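Local atomic coordinates of uncharacterized protein (Burkholderia cenocepacia, PDB entry 6ANS), a protein that is of unknown function, belongs to the DUF1214 family and binds a sodium ion in the crystal. Residues A[84-87]-A[88-91]; A[182-185]-A[186-190]; A[28-32]-A[33-37]. All coordinates share one frame; numbering follows the deposited sequence.

All three contacts are local, each closing a bend between consecutive parts of the chain, and no two of them touch. Contact 1 lies on the surface in the loop after helix 60-83, where an aspartate and two waters brace a reversal. Contact 2, about 14 Å away between centres, is partly buried and joins strand 181-183 to strand 188-196, members of different sheets; a buried threonine and a surface salt bridge divide the work there. Contact 3 is also partly buried, but it joins helices 24-33 and 35-46 through backbone bonds about a glycine. Contacts 1 and 3 both meet the second subunit, whereas contact 2 meets no other chain of the assembly.

Contact 1: A[84-87]-A[88-91]; sequences FADG and AWPG
The carboxylate of Asp86 lies alongside the indole of Trp89, the two side chains pointing the same way. Asp86 OD2 meets the ring at its edge, in its plane, 3.5 Å from Trp89 CD1, while the carboxylate itself is turned 72° from the indole plane. Its other oxygen reaches along the chain: Asp86 OD1 accepts the backbone N-H of Ala88 at 2.9 Å, the donor standing well above the carboxylate plane. This is possible because CG is swung away from the backbone N of Asp86 (chi1 -175°), towards the residues that follow. With one oxygen bonded to Ala88 and the other beside the indole, rotation of the carboxylate is restricted.

Asp86 holds the chain a second time through its backbone, where Trp89 N gives a hydrogen bond of 2.8 Å to Asp86 O. The side-chain bond to Ala88 N makes an Asx turn, and the backbone bond closes a type I beta turn from Asp86 to Trp89 over the same residues; the chain doubles back here between helix 60-83 and strand 109-115. Behind the turn, water spaces the two arms. One molecule accepts from Asp86 N and donates to Trp89 O at 2.8 Å; another takes the N-H of Gly91 and sits 3.0 Å from Phe84 O. Phe84, the first residue past the helix, adds a looser touch, its CD1 4.0 Å from Gly91 O.

The carbonyl of Gly87, at the bend, is gripped by Tyr122 OH and Arg212 NH1, which tie the turn to strands 122-125 and 207-212. Pro90 packs on Ile210 and Arg212 of strand 207-212. The indole of Trp89 also makes an edge-to-face contact with His320 of the second subunit.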
loop_
_atom_site.group_PDB
_atom_site.type_symbol
_atom_site.label_atom_id
_atom_site.label_comp_id
_atom_site.label_asym_id
_atom_site.label_seq_id
_atom_site.Cartn_x
_atom_site.Cartn_y
_atom_site.Cartn_z
ATOM N N PHE A 84 -10.406 3.814 -1.597
ATOM C CA PHE A 84 -10.917 4.389 -0.349
ATOM C C PHE A 84 -11.669 5.692 -0.597
ATOM O O PHE A 84 -11.498 6.665 0.136
ATOM C CB PHE A 84 -9.797 4.627 0.666
ATOM C CG PHE A 84 -9.095 3.383 1.086
ATOM C CD1 PHE A 84 -9.582 2.621 2.138
ATOM C CD2 PHE A 84 -7.973 2.936 0.395
ATOM C CE1 PHE A 84 -8.944 1.439 2.517
ATOM C CE2 PHE A 84 -7.333 1.743 0.754
ATOM C CZ PHE A 84 -7.820 0.995 1.823
ATOM N N ALA A 85 -12.490 5.735 -1.650
ATOM C CA ALA A 85 -13.187 6.950 -2.066
ATOM C C ALA A 85 -14.689 6.904 -1.826
ATOM O O ALA A 85 -15.406 7.789 -2.302
ATOM C CB ALA A 85 -12.911 7.242 -3.539
ATOM N N ASP A 86 -15.195 5.909 -1.108
ATOM C CA ASP A 86 -16.633 5.789 -0.885
ATOM C C ASP A 86 -16.996 6.532 0.399
ATOM O O ASP A 86 -16.734 6.047 1.507
ATOM C CB ASP A 86 -17.051 4.320 -0.829
ATOM C CG ASP A 86 -18.560 4.138 -0.723
ATOM O OD1 ASP A 86 -19.287 5.149 -0.604
ATOM O OD2 ASP A 86 -19.024 2.979 -0.799
ATOM N N GLY A 87 -17.632 7.700 0.244
ATOM C CA GLY A 87 -18.043 8.505 1.382
ATOM C C GLY A 87 -19.046 7.827 2.290
ATOM O O GLY A 87 -19.213 8.254 3.436
ATOM N N ALA A 88 -19.724 6.785 1.810
ATOM C CA ALA A 88 -20.571 5.990 2.691
ATOM C C ALA A 88 -19.775 4.985 3.508
ATOM O O ALA A 88 -20.274 4.485 4.529
ATOM C CB ALA A 88 -21.634 5.241 1.879
ATOM N N TRP A 89 -18.552 4.681 3.089
ATOM C CA TRP A 89 -17.729 3.657 3.735
ATOM C C TRP A 89 -16.300 4.157 3.861
ATOM O O TRP A 89 -15.381 3.646 3.216
ATOM C CB TRP A 89 -17.815 2.335 2.970
ATOM C CG TRP A 89 -19.175 1.725 3.115
ATOM C CD1 TRP A 89 -20.208 1.780 2.221
ATOM C CD2 TRP A 89 -19.670 1.023 4.261
ATOM N NE1 TRP A 89 -21.304 1.121 2.730
ATOM C CE2 TRP A 89 -21.001 0.652 3.982
ATOM C CE3 TRP A 89 -19.114 0.667 5.493
ATOM C CZ2 TRP A 89 -21.780 -0.066 4.886
ATOM C CZ3 TRP A 89 -19.893 -0.043 6.397
ATOM C CH2 TRP A 89 -21.215 -0.399 6.088
ATOM N N PRO A 90 -16.080 5.177 4.685
ATOM C CA PRO A 90 -14.740 5.754 4.783
ATOM C C PRO A 90 -13.774 4.775 5.437
ATOM O O PRO A 90 -14.159 3.923 6.241
ATOM C CB PRO A 90 -14.959 6.993 5.656
ATOM C CG PRO A 90 -16.124 6.625 6.537
ATOM C CD PRO A 90 -17.027 5.803 5.623
ATOM N N GLY A 91 -12.501 4.925 5.089
ATOM C CA GLY A 91 -11.439 4.208 5.768
ATOM C C GLY A 91 -10.141 4.961 5.611
ATOM O O GLY A 91 -9.939 5.676 4.626
HETATM O O HOH W 1 -12.305 7.005 2.997
HETATM O O HOH W 2 -13.861 4.108 0.882
#

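Contact 2: A[182-185]-A[186-190]; sequences VRME and PDTNA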
loop_
_atom_site.group_PDB
_atom_site.type_symbol
_atom_site.label_atom_id
_atom_site.label_comp_id
_atom_site.label_asym_id
_atom_site.label_seq_id
_atom_site.Cartn_x
_atom_site.Cartn_y
_atom_site.Cartn_z
ATOM N N VAL A 182 -15.111 18.762 14.392
ATOM C CA VAL A 182 -14.263 19.284 13.323
ATOM C C VAL A 182 -15.187 19.735 12.204
ATOM O O VAL A 182 -15.974 18.938 11.676
ATOM C CB VAL A 182 -13.258 18.242 12.800
ATOM C CG1 VAL A 182 -12.308 18.902 11.795
ATOM C CG2 VAL A 182 -12.497 17.585 13.926
ATOM N N ARG A 183 -15.067 20.999 11.821
ATOM C CA ARG A 183 -15.954 21.581 10.824
ATOM C C ARG A 183 -15.720 21.000 9.426
ATOM O O ARG A 183 -14.588 20.722 9.028
ATOM C CB ARG A 183 -15.746 23.101 10.817
ATOM C CG ARG A 183 -16.316 23.825 9.650
ATOM C CD ARG A 183 -15.982 25.321 9.760
ATOM N NE ARG A 183 -16.794 26.101 8.849
ATOM C CZ ARG A 183 -16.461 26.361 7.592
ATOM N NH1 ARG A 183 -15.314 25.914 7.095
ATOM N NH2 ARG A 183 -17.266 27.085 6.840
HETATM N N MSE A 184 -16.808 20.821 8.682
HETATM C CA MSE A 184 -16.745 20.564 7.246
HETATM C C MSE A 184 -17.649 21.543 6.514
HETATM O O MSE A 184 -18.554 22.092 7.104
HETATM C CB MSE A 184 -17.182 19.135 6.903
HETATM C CG MSE A 184 -16.312 18.050 7.507
HETATM SE SE MSE A 184 -16.659 16.304 6.698
HETATM C CE MSE A 184 -18.464 16.000 7.328
ATOM N N GLU A 185 -17.401 21.735 5.229
ATOM C CA GLU A 185 -18.320 22.363 4.297
ATOM C C GLU A 185 -18.896 21.296 3.369
ATOM O O GLU A 185 -18.381 20.173 3.303
ATOM C CB GLU A 185 -17.600 23.435 3.462
ATOM C CG GLU A 185 -16.959 24.530 4.285
ATOM C CD GLU A 185 -16.033 25.411 3.468
ATOM O OE1 GLU A 185 -16.012 25.273 2.232
ATOM O OE2 GLU A 185 -15.324 26.244 4.075
ATOM N N PRO A 186 -19.989 21.595 2.665
ATOM C CA PRO A 186 -20.510 20.629 1.679
ATOM C C PRO A 186 -19.451 20.090 0.720
ATOM O O PRO A 186 -19.501 18.907 0.359
ATOM C CB PRO A 186 -21.583 21.445 0.936
ATOM C CG PRO A 186 -22.078 22.425 1.980
ATOM C CD PRO A 186 -20.885 22.759 2.842
ATOM N N ASP A 187 -18.501 20.924 0.296
ATOM C CA ASP A 187 -17.448 20.520 -0.626
ATOM C C ASP A 187 -16.292 19.798 0.050
ATOM O O ASP A 187 -15.387 19.341 -0.654
ATOM C CB ASP A 187 -16.894 21.740 -1.368
ATOM C CG ASP A 187 -17.777 22.181 -2.514
ATOM O OD1 ASP A 187 -18.773 21.488 -2.819
ATOM O OD2 ASP A 187 -17.474 23.236 -3.112
ATOM N N THR A 188 -16.266 19.730 1.381
ATOM C CA THR A 188 -15.203 19.000 2.057
ATOM C C THR A 188 -15.195 17.567 1.553
ATOM O O THR A 188 -16.250 16.943 1.420
ATOM C CB THR A 188 -15.407 19.018 3.572
ATOM O OG1 THR A 188 -15.300 20.361 4.056
ATOM C CG2 THR A 188 -14.371 18.117 4.262
ATOM N N ASN A 189 -14.005 17.052 1.254
ATOM C CA ASN A 189 -13.904 15.685 0.749
ATOM C C ASN A 189 -12.791 14.855 1.371
ATOM O O ASN A 189 -12.622 13.697 0.970
ATOM C CB ASN A 189 -13.739 15.694 -0.790
ATOM C CG ASN A 189 -12.464 16.394 -1.249
ATOM O OD1 ASN A 189 -11.495 16.558 -0.492
ATOM N ND2 ASN A 189 -12.474 16.843 -2.493
ATOM N N ALA A 190 -12.024 15.393 2.320
ATOM C CA ALA A 190 -10.944 14.623 2.926
ATOM C C ALA A 190 -10.737 15.010 4.390
ATOM O O ALA A 190 -10.950 16.157 4.792
ATOM C CB ALA A 190 -9.624 14.809 2.179
HETATM O O HOH W 3 -18.717 24.114 0.362
#
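Thr188 places its two branches by one torsion: at chi1 -65° the hydroxyl stands beside its own backbone N, and the methyl CG2 is swung to the far side, next to the carbonyl carbon. OG1 thereby receives the backbone N-H of Glu185 at 2.8 Å and 159°, while CG2 packs 3.8 Å from both CG and SE of Met184, a selenomethionine whose side chain crosses that of the threonine at about a right angle. The backbone answers in the other direction: Thr188 N donates to Glu185 O at 2.9 Å, closing a type I beta turn with Pro186 and Asp187 at its corners. The buried hydroxyl is also bonded to Thr152 OG1, so it joins the turn to strand 151-155.

At the outer side the Glu185 chain runs extended beyond CG to meet Arg183. Glu185 OE2 uses its anti lone pair to take Arg183 NH1 at 3.0 Å, close to the guanidinium plane, in a salt bridge; OE1 has Lys140 as a second charged partner. A water donates weakly to OE1 and accepts from Asp187 N.

Strand 181-183 enters the turn hydrogen-bonded to strand 167-173, and the chain leaves as strand 188-196, between strands 109-115 and 133-140, with Asn189 and Ala190 forming a classic beta bulge opposite Gln139.

Contact 3: A[28-32]-A[33-37]; sequences ATQLL and SGQTW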
loop_
_atom_site.group_PDB
_atom_site.type_symbol
_atom_site.label_atom_id
_atom_site.label_comp_id
_atom_site.label_asym_id
_atom_site.label_seq_id
_atom_site.Cartn_x
_atom_site.Cartn_y
_atom_site.Cartn_z
ATOM N N ALA A 28 -19.900 6.347 -18.634
ATOM C CA ALA A 28 -20.039 4.942 -18.276
ATOM C C ALA A 28 -19.738 4.058 -19.474
ATOM O O ALA A 28 -19.084 3.016 -19.334
ATOM C CB ALA A 28 -21.443 4.663 -17.745
ATOM N N THR A 29 -20.200 4.467 -20.658
ATOM C CA THR A 29 -19.882 3.727 -21.878
ATOM C C THR A 29 -18.371 3.659 -22.097
ATOM O O THR A 29 -17.833 2.598 -22.431
ATOM C CB THR A 29 -20.606 4.363 -23.065
ATOM O OG1 THR A 29 -22.015 4.289 -22.834
ATOM C CG2 THR A 29 -20.289 3.662 -24.374
ATOM N N GLN A 30 -17.667 4.777 -21.897
ATOM C CA GLN A 30 -16.220 4.784 -22.102
ATOM C C GLN A 30 -15.500 3.866 -21.122
ATOM O O GLN A 30 -14.465 3.275 -21.461
ATOM C CB GLN A 30 -15.679 6.211 -22.035
ATOM C CG GLN A 30 -16.233 7.092 -23.170
ATOM C CD GLN A 30 -15.672 8.490 -23.138
ATOM O OE1 GLN A 30 -14.836 8.815 -22.300
ATOM N NE2 GLN A 30 -16.133 9.331 -24.053
ATOM N N LEU A 31 -15.999 3.773 -19.888
ATOM C CA LEU A 31 -15.384 2.877 -18.922
ATOM C C LEU A 31 -15.555 1.429 -19.352
ATOM O O LEU A 31 -14.590 0.652 -19.369
ATOM C CB LEU A 31 -15.993 3.077 -17.533
ATOM C CG LEU A 31 -15.284 2.009 -16.681
ATOM C CD1 LEU A 31 -14.013 2.525 -15.965
ATOM C CD2 LEU A 31 -16.192 1.157 -15.839
ATOM N N LEU A 32 -16.795 1.046 -19.678
ATOM C CA LEU A 32 -17.099 -0.335 -20.032
ATOM C C LEU A 32 -16.385 -0.758 -21.310
ATOM O O LEU A 32 -16.080 -1.945 -21.487
ATOM C CB LEU A 32 -18.617 -0.514 -20.199
ATOM C CG LEU A 32 -19.435 -0.304 -18.915
ATOM C CD1 LEU A 32 -20.933 -0.449 -19.174
ATOM C CD2 LEU A 32 -18.974 -1.313 -17.881
ATOM N N SER A 33 -16.103 0.188 -22.205
ATOM C CA SER A 33 -15.483 -0.156 -23.478
ATOM C C SER A 33 -13.966 -0.253 -23.407
ATOM O O SER A 33 -13.349 -0.719 -24.368
ATOM C CB SER A 33 -15.852 0.877 -24.544
ATOM O OG SER A 33 -15.157 2.092 -24.324
ATOM N N GLY A 34 -13.337 0.212 -22.329
ATOM C CA GLY A 34 -11.890 0.268 -22.291
ATOM C C GLY A 34 -11.301 1.608 -22.678
ATOM O O GLY A 34 -10.080 1.800 -22.537
ATOM N N GLN A 35 -12.126 2.543 -23.158
ATOM C CA GLN A 35 -11.617 3.862 -23.501
ATOM C C GLN A 35 -11.055 4.568 -22.267
ATOM O O GLN A 35 -9.965 5.155 -22.320
ATOM C CB GLN A 35 -12.736 4.686 -24.149
ATOM C CG GLN A 35 -12.304 6.054 -24.622
ATOM C CD GLN A 35 -11.250 5.958 -25.698
ATOM O OE1 GLN A 35 -11.478 5.372 -26.763
ATOM N NE2 GLN A 35 -10.097 6.552 -25.441
ATOM N N THR A 36 -11.759 4.476 -21.130
ATOM C CA THR A 36 -11.279 5.126 -19.911
ATOM C C THR A 36 -9.926 4.571 -19.500
ATOM O O THR A 36 -9.035 5.324 -19.073
ATOM C CB THR A 36 -12.278 4.941 -18.762
ATOM O OG1 THR A 36 -13.579 5.342 -19.188
ATOM C CG2 THR A 36 -11.858 5.783 -17.553
ATOM N N TRP A 37 -9.763 3.249 -19.599
ATOM C CA TRP A 37 -8.487 2.650 -19.246
ATOM C C TRP A 37 -7.388 3.176 -20.153
ATOM O O TRP A 37 -6.283 3.479 -19.689
ATOM C CB TRP A 37 -8.574 1.119 -19.322
ATOM C CG TRP A 37 -7.316 0.450 -18.841
ATOM C CD1 TRP A 37 -6.371 -0.158 -19.609
ATOM C CD2 TRP A 37 -6.854 0.350 -17.480
ATOM N NE1 TRP A 37 -5.357 -0.637 -18.818
ATOM C CE2 TRP A 37 -5.628 -0.339 -17.509
ATOM C CE3 TRP A 37 -7.367 0.768 -16.242
ATOM C CZ2 TRP A 37 -4.900 -0.615 -16.359
ATOM C CZ3 TRP A 37 -6.642 0.492 -15.092
ATOM C CH2 TRP A 37 -5.422 -0.194 -15.157
HETATM O O HOH W 4 -13.552 8.024 -19.740
HETATM O O HOH W 5 -12.086 1.295 -19.328
#
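Thr36 presses on the backbone of Leu31 at the tight inner side of this bend. Its CB comes within 3.7 Å of Leu31 CA, and Thr36 OG1 is 3.0 Å from Leu31 N, although the angle there is too poor for a hydrogen bond. A hydrogen bond runs from Thr36 N to Gln30 O, at 3.0 Å and nearly straight (165°), its donor standing above the carbonyl plane. Leu31, with CG trans to its own N (chi1 177°), carries CD1 to 4.1 Å from Thr36 CB and packs further on Pro224, Leu227 and Leu231 of helix 224-251 and on Ala64 of the second subunit. Gln228 of the same helix lies against Thr36.

Two waters also bridge the helices, adding to the direct bond from Thr36 N to Gln30 O. One donates to Gln30 OE1 and lies 2.7 Å from Thr36 OG1, while another donates to Leu31 O and accepts from Trp37 N.

The opposite character shows at Ser33 and Gln35, which are exposed. Ser33 OG has Gln30 O at 3.2 Å and Thr29 O nearly as close, and its single proton cannot be assigned to one of them. Gln35 brings its CB towards Gln30 but bends away at chi2, and its NE2 is bonded to Asp39.

Ser33 N still makes a helical bond to Thr29 O. One residue later Gly34 turns to positive phi (95°), its N-H bonded to Leu31 O at 3.2 Å. The arrangement is a glycine-terminated helix end that doubles as a helix start: one glycine ends helix 24-33 and N-caps helix 35-46.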